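Peptidoglycan glycosyltransferase (Atopobium parvulum, PDB 4OVD) is a penicillin-binding protein, combining a dimerisation domain with a domain of the penicillin-binding transpeptidase family. Local coordinates at residues G365-R368 / F369-I373; L414-P417 / F418-I422; S462-L465 / D466-T469. One frame throughout, in Å; residues are numbered along the deposited sequence.

Contact 1. Residues G365-R368 / F369-I373; sequences GDKR and FAEGI
The amide N of Ala-370 gives its hydrogen to Asp-366 O at 2.7 Å, in a nearly straight bond of 175° at the hydrogen. Glu-371 N reaches Lys-367 O, Gly-372 N reaches Arg-368 O and Phe-369 N reaches Gly-365 O, the last at 3.0 Å, so four successive carbonyls are engaged in the i to i+4 pattern. Lys-367 and Glu-371, one turn apart, run side by side and point the same way. CE of the lysine lies 3.6 Å from Glu-371 OE2, while NZ stays 4.7 Å from that oxygen; the opposite charges are near without touching, as suits flexible chains at the surface. Arg-368 folds back instead, its chain bent beyond CG, and NE bonds to Ile-364 O at the end of the preceding helix. Phe-369 faces inward. Its CG stands opposite the backbone N (chi1 -178°), which swings the ring toward Ile-373, whose CG1 sits 3.8 Å above one face and off toward the rim. Ile-364, Thr-301 and Tyr-400 also touch this phenyl group. Gly-365 has a positive phi of 94°, where a CB would be jammed against the preceding carbonyl oxygen, and so glycine fits the sharp change of direction. These are the first two turns of an amphipathic helix, 366-375, with Gly-365 at its N-cap and at the break from helix 353-364.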
loop_
_atom_site.group_PDB
_atom_site.type_symbol
_atom_site.label_atom_id
_atom_site.label_comp_id
_atom_site.label_asym_id
_atom_site.label_seq_id
_atom_site.Cartn_x
_atom_site.Cartn_y
_atom_site.Cartn_z
ATOM N N GLY A 365 -22.525 7.908 11.975
ATOM C CA GLY A 365 -22.413 9.138 12.732
ATOM C C GLY A 365 -20.946 9.491 12.642
ATOM O O GLY A 365 -20.081 8.613 12.561
ATOM N N ASP A 366 -20.651 10.782 12.716
ATOM C CA ASP A 366 -19.283 11.262 12.566
ATOM C C ASP A 366 -18.359 10.800 13.660
ATOM O O ASP A 366 -17.232 10.461 13.414
ATOM C CB ASP A 366 -19.300 12.802 12.536
ATOM C CG ASP A 366 -19.839 13.319 11.211
ATOM O OD1 ASP A 366 -20.021 12.485 10.258
ATOM O OD2 ASP A 366 -20.019 14.540 11.107
ATOM N N LYS A 367 -18.854 10.817 14.874
ATOM C CA LYS A 367 -18.047 10.400 16.015
ATOM C C LYS A 367 -17.521 8.981 15.892
ATOM O O LYS A 367 -16.315 8.774 16.078
ATOM C CB LYS A 367 -18.849 10.542 17.312
ATOM C CG LYS A 367 -18.078 10.048 18.534
ATOM C CD LYS A 367 -18.728 10.541 19.822
ATOM C CE LYS A 367 -18.090 9.838 20.996
ATOM N NZ LYS A 367 -18.637 10.410 22.225
ATOM N N ARG A 368 -18.411 7.994 15.664
ATOM C CA ARG A 368 -17.949 6.608 15.519
ATOM C C ARG A 368 -17.142 6.464 14.263
ATOM O O ARG A 368 -16.212 5.649 14.218
ATOM C CB ARG A 368 -19.099 5.572 15.572
ATOM C CG ARG A 368 -19.681 5.418 16.969
ATOM C CD ARG A 368 -20.841 4.437 17.059
ATOM N NE ARG A 368 -21.983 4.883 16.263
ATOM C CZ ARG A 368 -23.237 4.585 16.568
ATOM N NH1 ARG A 368 -23.480 3.899 17.679
ATOM N NH2 ARG A 368 -24.247 5.013 15.782
ATOM N N PHE A 369 -17.461 7.272 13.249
ATOM C CA PHE A 369 -16.698 7.205 12.014
ATOM C C PHE A 369 -15.287 7.668 12.267
ATOM O O PHE A 369 -14.332 6.977 11.940
ATOM C CB PHE A 369 -17.311 8.075 10.911
ATOM C CG PHE A 369 -16.584 7.998 9.587
ATOM C CD1 PHE A 369 -16.705 6.869 8.761
ATOM C CD2 PHE A 369 -15.833 9.029 9.159
ATOM C CE1 PHE A 369 -16.092 6.832 7.566
ATOM C CE2 PHE A 369 -15.220 9.001 7.915
ATOM C CZ PHE A 369 -15.372 7.914 7.109
ATOM N N ALA A 370 -15.146 8.869 12.808
ATOM C CA ALA A 370 -13.823 9.404 13.082
ATOM C C ALA A 370 -13.049 8.498 14.058
ATOM O O ALA A 370 -11.824 8.364 13.964
ATOM C CB ALA A 370 -13.916 10.816 13.604
ATOM N N GLU A 371 -13.724 7.866 15.011
ATOM C CA GLU A 371 -12.983 6.963 15.898
ATOM C C GLU A 371 -12.478 5.761 15.150
ATOM O O GLU A 371 -11.359 5.327 15.370
ATOM C CB GLU A 371 -13.813 6.510 17.101
ATOM C CG GLU A 371 -13.949 7.642 18.119
ATOM C CD GLU A 371 -14.984 7.356 19.186
ATOM O OE1 GLU A 371 -15.764 6.380 19.042
ATOM O OE2 GLU A 371 -15.036 8.148 20.143
ATOM N N GLY A 372 -13.264 5.265 14.198
ATOM C CA GLY A 372 -12.839 4.103 13.446
ATOM C C GLY A 372 -11.684 4.397 12.517
ATOM O O GLY A 372 -10.814 3.561 12.366
ATOM N N ILE A 373 -11.772 5.506 11.787
ATOM C CA ILE A 373 -10.721 5.947 10.873
ATOM C C ILE A 373 -9.407 5.946 11.623
ATOM O O ILE A 373 -8.367 5.498 11.118
ATOM C CB ILE A 373 -10.976 7.434 10.477
ATOM C CG1 ILE A 373 -12.136 7.502 9.534
ATOM C CG2 ILE A 373 -9.806 8.132 9.851
ATOM C CD1 ILE A 373 -12.172 6.384 8.566
#

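Contact 2. Residues L414-P417 / F418-I422; sequences LAIP and FIQVI
Pro-417 and Gln-420 meet where a buried, extended run of chain leads into helix 418-429. The amide N of Gln-420 bonds to Pro-417 O at 3.0 Å, but it approaches from 45° above the carbonyl plane, closing an i to i+3 turn from off the lone pairs. Proline suits this entry: its ring restricts phi, and its missing N-H costs nothing at the start of a helix, where amides lack a preceding turn to bond to. The glutamine chain leans back over the entering residues. With CG set beside its own backbone N (chi1 -78°) and the rest extended, its amide passes obliquely across Pro-417, with NE2 3.7 Å from the ring atom CD, and presents OE1 to Ile-416, 3.4 Å from CG2. The polar ends of this buried amide are nevertheless satisfied, OE1 by Gly-379 N and NE2 by Thr-391 O, so that it ties the turn to two other parts of the chain.

Apolar contacts fill the rest. Ile-416 CD1 meets Val-421 CG2 at 3.8 Å, the two side chains crossing at about a right angle, and Ile-419 CG2 rests 4.0 Å from Pro-417 CB. Branched, rigid side chains such as these pack well in an interior. Phe-418 turns to another side, its ring meeting those of Tyr-291 and Tyr-528. Phe-418 also touches strand 510-518, while Ile-419 and Ile-422 lie on strand 248-253 and Ile-422 on strand 525-532, which seats the helix start against the five-stranded antiparallel sheet.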
loop_
_atom_site.group_PDB
_atom_site.type_symbol
_atom_site.label_atom_id
_atom_site.label_comp_id
_atom_site.label_asym_id
_atom_site.label_seq_id
_atom_site.Cartn_x
_atom_site.Cartn_y
_atom_site.Cartn_z
ATOM N N LEU A 414 -10.111 13.583 2.116
ATOM C CA LEU A 414 -8.875 13.291 2.814
ATOM C C LEU A 414 -7.872 12.871 1.767
ATOM O O LEU A 414 -8.240 12.439 0.711
ATOM C CB LEU A 414 -8.976 12.143 3.808
ATOM C CG LEU A 414 -9.719 10.812 3.640
ATOM C CD1 LEU A 414 -10.301 10.427 2.330
ATOM C CD2 LEU A 414 -9.103 9.640 4.399
ATOM N N ALA A 415 -6.606 12.920 2.121
ATOM C CA ALA A 415 -5.564 12.536 1.202
ATOM C C ALA A 415 -4.542 11.815 2.030
ATOM O O ALA A 415 -3.961 12.377 3.035
ATOM C CB ALA A 415 -4.978 13.775 0.578
ATOM N N ILE A 416 -4.238 10.600 1.580
ATOM C CA ILE A 416 -3.326 9.731 2.272
ATOM C C ILE A 416 -2.525 8.902 1.303
ATOM O O ILE A 416 -2.920 8.730 0.167
ATOM C CB ILE A 416 -4.118 8.774 3.193
ATOM C CG1 ILE A 416 -5.082 7.934 2.369
ATOM C CG2 ILE A 416 -4.764 9.576 4.311
ATOM C CD1 ILE A 416 -6.075 7.045 3.136
ATOM N N PRO A 417 -1.401 8.374 1.757
ATOM C CA PRO A 417 -0.645 7.495 0.913
ATOM C C PRO A 417 -1.376 6.189 0.908
ATOM O O PRO A 417 -1.967 5.820 1.943
ATOM C CB PRO A 417 0.692 7.339 1.671
ATOM C CG PRO A 417 0.366 7.625 3.074
ATOM C CD PRO A 417 -0.737 8.620 3.053
ATOM N N PHE A 418 -1.275 5.447 -0.187
ATOM C CA PHE A 418 -1.965 4.185 -0.304
ATOM C C PHE A 418 -1.472 3.127 0.696
ATOM O O PHE A 418 -2.220 2.225 1.051
ATOM C CB PHE A 418 -2.004 3.663 -1.716
ATOM C CG PHE A 418 -3.070 4.326 -2.572
ATOM C CD1 PHE A 418 -4.404 4.046 -2.386
ATOM C CD2 PHE A 418 -2.713 5.213 -3.555
ATOM C CE1 PHE A 418 -5.390 4.676 -3.140
ATOM C CE2 PHE A 418 -3.685 5.894 -4.261
ATOM C CZ PHE A 418 -5.010 5.622 -4.081
ATOM N N ILE A 419 -0.248 3.286 1.202
ATOM C CA ILE A 419 0.271 2.358 2.192
ATOM C C ILE A 419 -0.632 2.329 3.457
ATOM O O ILE A 419 -0.763 1.280 4.137
ATOM C CB ILE A 419 1.751 2.639 2.539
ATOM C CG1 ILE A 419 2.379 1.423 3.271
ATOM C CG2 ILE A 419 1.867 3.912 3.338
ATOM C CD1 ILE A 419 2.474 0.128 2.432
ATOM N N GLN A 420 -1.357 3.411 3.699
ATOM C CA GLN A 420 -2.284 3.441 4.812
ATOM C C GLN A 420 -3.523 2.595 4.517
ATOM O O GLN A 420 -4.105 1.942 5.405
ATOM C CB GLN A 420 -2.709 4.876 5.101
ATOM C CG GLN A 420 -1.654 5.653 5.862
ATOM C CD GLN A 420 -2.115 7.021 6.279
ATOM O OE1 GLN A 420 -3.347 7.323 6.350
ATOM N NE2 GLN A 420 -1.144 7.867 6.603
ATOM N N VAL A 421 -3.918 2.594 3.255
ATOM C CA VAL A 421 -5.067 1.810 2.832
ATOM C C VAL A 421 -4.694 0.358 2.908
ATOM O O VAL A 421 -5.461 -0.471 3.419
ATOM C CB VAL A 421 -5.516 2.162 1.416
ATOM C CG1 VAL A 421 -6.679 1.283 1.012
ATOM C CG2 VAL A 421 -5.903 3.646 1.355
ATOM N N ILE A 422 -3.518 0.038 2.386
ATOM C CA ILE A 422 -3.027 -1.309 2.405
ATOM C C ILE A 422 -2.974 -1.795 3.828
ATOM O O ILE A 422 -3.458 -2.870 4.149
ATOM C CB ILE A 422 -1.639 -1.356 1.740
ATOM C CG1 ILE A 422 -1.763 -1.033 0.231
ATOM C CG2 ILE A 422 -0.996 -2.685 1.951
ATOM C CD1 ILE A 422 -0.454 -0.911 -0.461
#

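Contact 3. Residues S462-L465 / D466-T469; sequences SAEL and DMMT
Ser-462 O accepts the amide N of Asp-466 at 3.0 Å; its own OG turns back to Ser-458 O, while Asp-466 OD2 makes a salt bridge with Arg-345. Ala-463, small enough to lie against Pro-313, takes Met-467 N on its carbonyl O at 3.1 Å, and CG of Met-467 passes close to the same oxygen. Glu-464 O receives Met-468 N at 2.8 Å. The glutamate side chain, bent at chi2 (-71°), slants over Met-467 and brings OE2 to 3.1 Å from CE, the methyl of this selenomethionine, a short spacing that is doubtful as an attraction. The other oxygen, OE1, bonds to Thr-302 of helix 298-307, which gives the buried carboxylate a polar partner. Leu-465 O carries two donors: Thr-469 N, and Thr-469 OG1 at 2.7 Å from the opposite face of the carbonyl plane. Placing OG1 beside the threonine's backbone N (chi1 -59°) turns the hydroxyl back toward the preceding turn, and the Leu-465 side chain packs on Val-428 and Ala-488. The contact thus adds a side-chain bond to the main-chain pattern, letting threonine satisfy its hydroxyl inside the helix itself, while the acidic groups link helix 458-474 to its neighbours.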
loop_
_atom_site.group_PDB
_atom_site.type_symbol
_atom_site.label_atom_id
_atom_site.label_comp_id
_atom_site.label_asym_id
_atom_site.label_seq_id
_atom_site.Cartn_x
_atom_site.Cartn_y
_atom_site.Cartn_z
ATOM N N SER A 462 -14.415 -11.271 8.783
ATOM C CA SER A 462 -15.047 -12.263 7.962
ATOM C C SER A 462 -16.227 -11.724 7.153
ATOM O O SER A 462 -16.402 -12.115 6.030
ATOM C CB SER A 462 -15.588 -13.417 8.847
ATOM O OG SER A 462 -14.499 -14.045 9.454
ATOM N N ALA A 463 -17.069 -10.869 7.727
ATOM C CA ALA A 463 -18.196 -10.318 6.988
ATOM C C ALA A 463 -17.627 -9.402 5.867
ATOM O O ALA A 463 -18.095 -9.446 4.761
ATOM C CB ALA A 463 -19.097 -9.522 7.924
ATOM N N GLU A 464 -16.558 -8.635 6.147
ATOM C CA GLU A 464 -15.964 -7.803 5.130
ATOM C C GLU A 464 -15.326 -8.635 3.985
ATOM O O GLU A 464 -15.471 -8.278 2.785
ATOM C CB GLU A 464 -14.943 -6.878 5.710
ATOM C CG GLU A 464 -15.514 -5.833 6.637
ATOM C CD GLU A 464 -16.319 -4.743 5.925
ATOM O OE1 GLU A 464 -15.887 -4.218 4.862
ATOM O OE2 GLU A 464 -17.407 -4.407 6.455
ATOM N N LEU A 465 -14.609 -9.698 4.321
ATOM C CA LEU A 465 -14.035 -10.537 3.297
ATOM C C LEU A 465 -15.138 -11.128 2.414
ATOM O O LEU A 465 -14.971 -11.227 1.176
ATOM C CB LEU A 465 -13.233 -11.698 3.886
ATOM C CG LEU A 465 -11.841 -11.428 4.442
ATOM C CD1 LEU A 465 -11.283 -12.705 5.129
ATOM C CD2 LEU A 465 -10.898 -10.910 3.350
ATOM N N ASP A 466 -16.232 -11.562 3.053
ATOM C CA ASP A 466 -17.371 -12.076 2.311
ATOM C C ASP A 466 -17.863 -11.044 1.290
ATOM O O ASP A 466 -18.120 -11.372 0.140
ATOM C CB ASP A 466 -18.519 -12.519 3.214
ATOM C CG ASP A 466 -19.560 -13.337 2.451
ATOM O OD1 ASP A 466 -19.224 -14.469 2.051
ATOM O OD2 ASP A 466 -20.700 -12.853 2.248
HETATM N N MSE A 467 -17.982 -9.799 1.693
HETATM C CA MSE A 467 -18.431 -8.790 0.774
HETATM C C MSE A 467 -17.387 -8.495 -0.277
HETATM O O MSE A 467 -17.731 -8.313 -1.417
HETATM C CB MSE A 467 -18.884 -7.482 1.393
HETATM C CG MSE A 467 -20.031 -7.736 2.322
HETATM SE SE MSE A 467 -20.743 -6.096 3.120
HETATM C CE MSE A 467 -19.355 -5.731 4.475
HETATM N N MSE A 468 -16.108 -8.526 0.077
HETATM C CA MSE A 468 -15.043 -8.254 -0.890
HETATM C C MSE A 468 -14.978 -9.375 -1.882
HETATM O O MSE A 468 -14.527 -9.180 -2.993
HETATM C CB MSE A 468 -13.740 -8.093 -0.187
HETATM C CG MSE A 468 -13.806 -6.758 0.538
HETATM SE SE MSE A 468 -12.200 -6.748 1.694
HETATM C CE MSE A 468 -10.764 -6.668 0.374
ATOM N N THR A 469 -15.411 -10.574 -1.489
ATOM C CA THR A 469 -15.472 -11.683 -2.411
ATOM C C THR A 469 -16.592 -11.449 -3.457
ATOM O O THR A 469 -16.400 -11.773 -4.629
ATOM C CB THR A 469 -15.688 -12.996 -1.648
ATOM O OG1 THR A 469 -14.584 -13.116 -0.751
ATOM C CG2 THR A 469 -15.746 -14.227 -2.589
#

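Overall arrangement
Contact 2 is wholly buried near the centre of the chain, contact 3 is partly buried, and contact 1 lies at the surface, their centres about 17 to 21 Å apart. None touches another, yet they share neighbours: contacts 1 and 3 both pack on helix 298-307, and Met-468 of contact 3 leans on helix 418-429, which begins in contact 2. The five-stranded sheet is met by contacts 2 and 3 through different strands. Chemistry follows depth: regular helical bonds with long charged chains outside in contact 1, an apolar turn with one amide bonded at both its oxygen and its nitrogen in contact 2, and in contact 3 acids paired with other helices and a hydroxyl paired within its own.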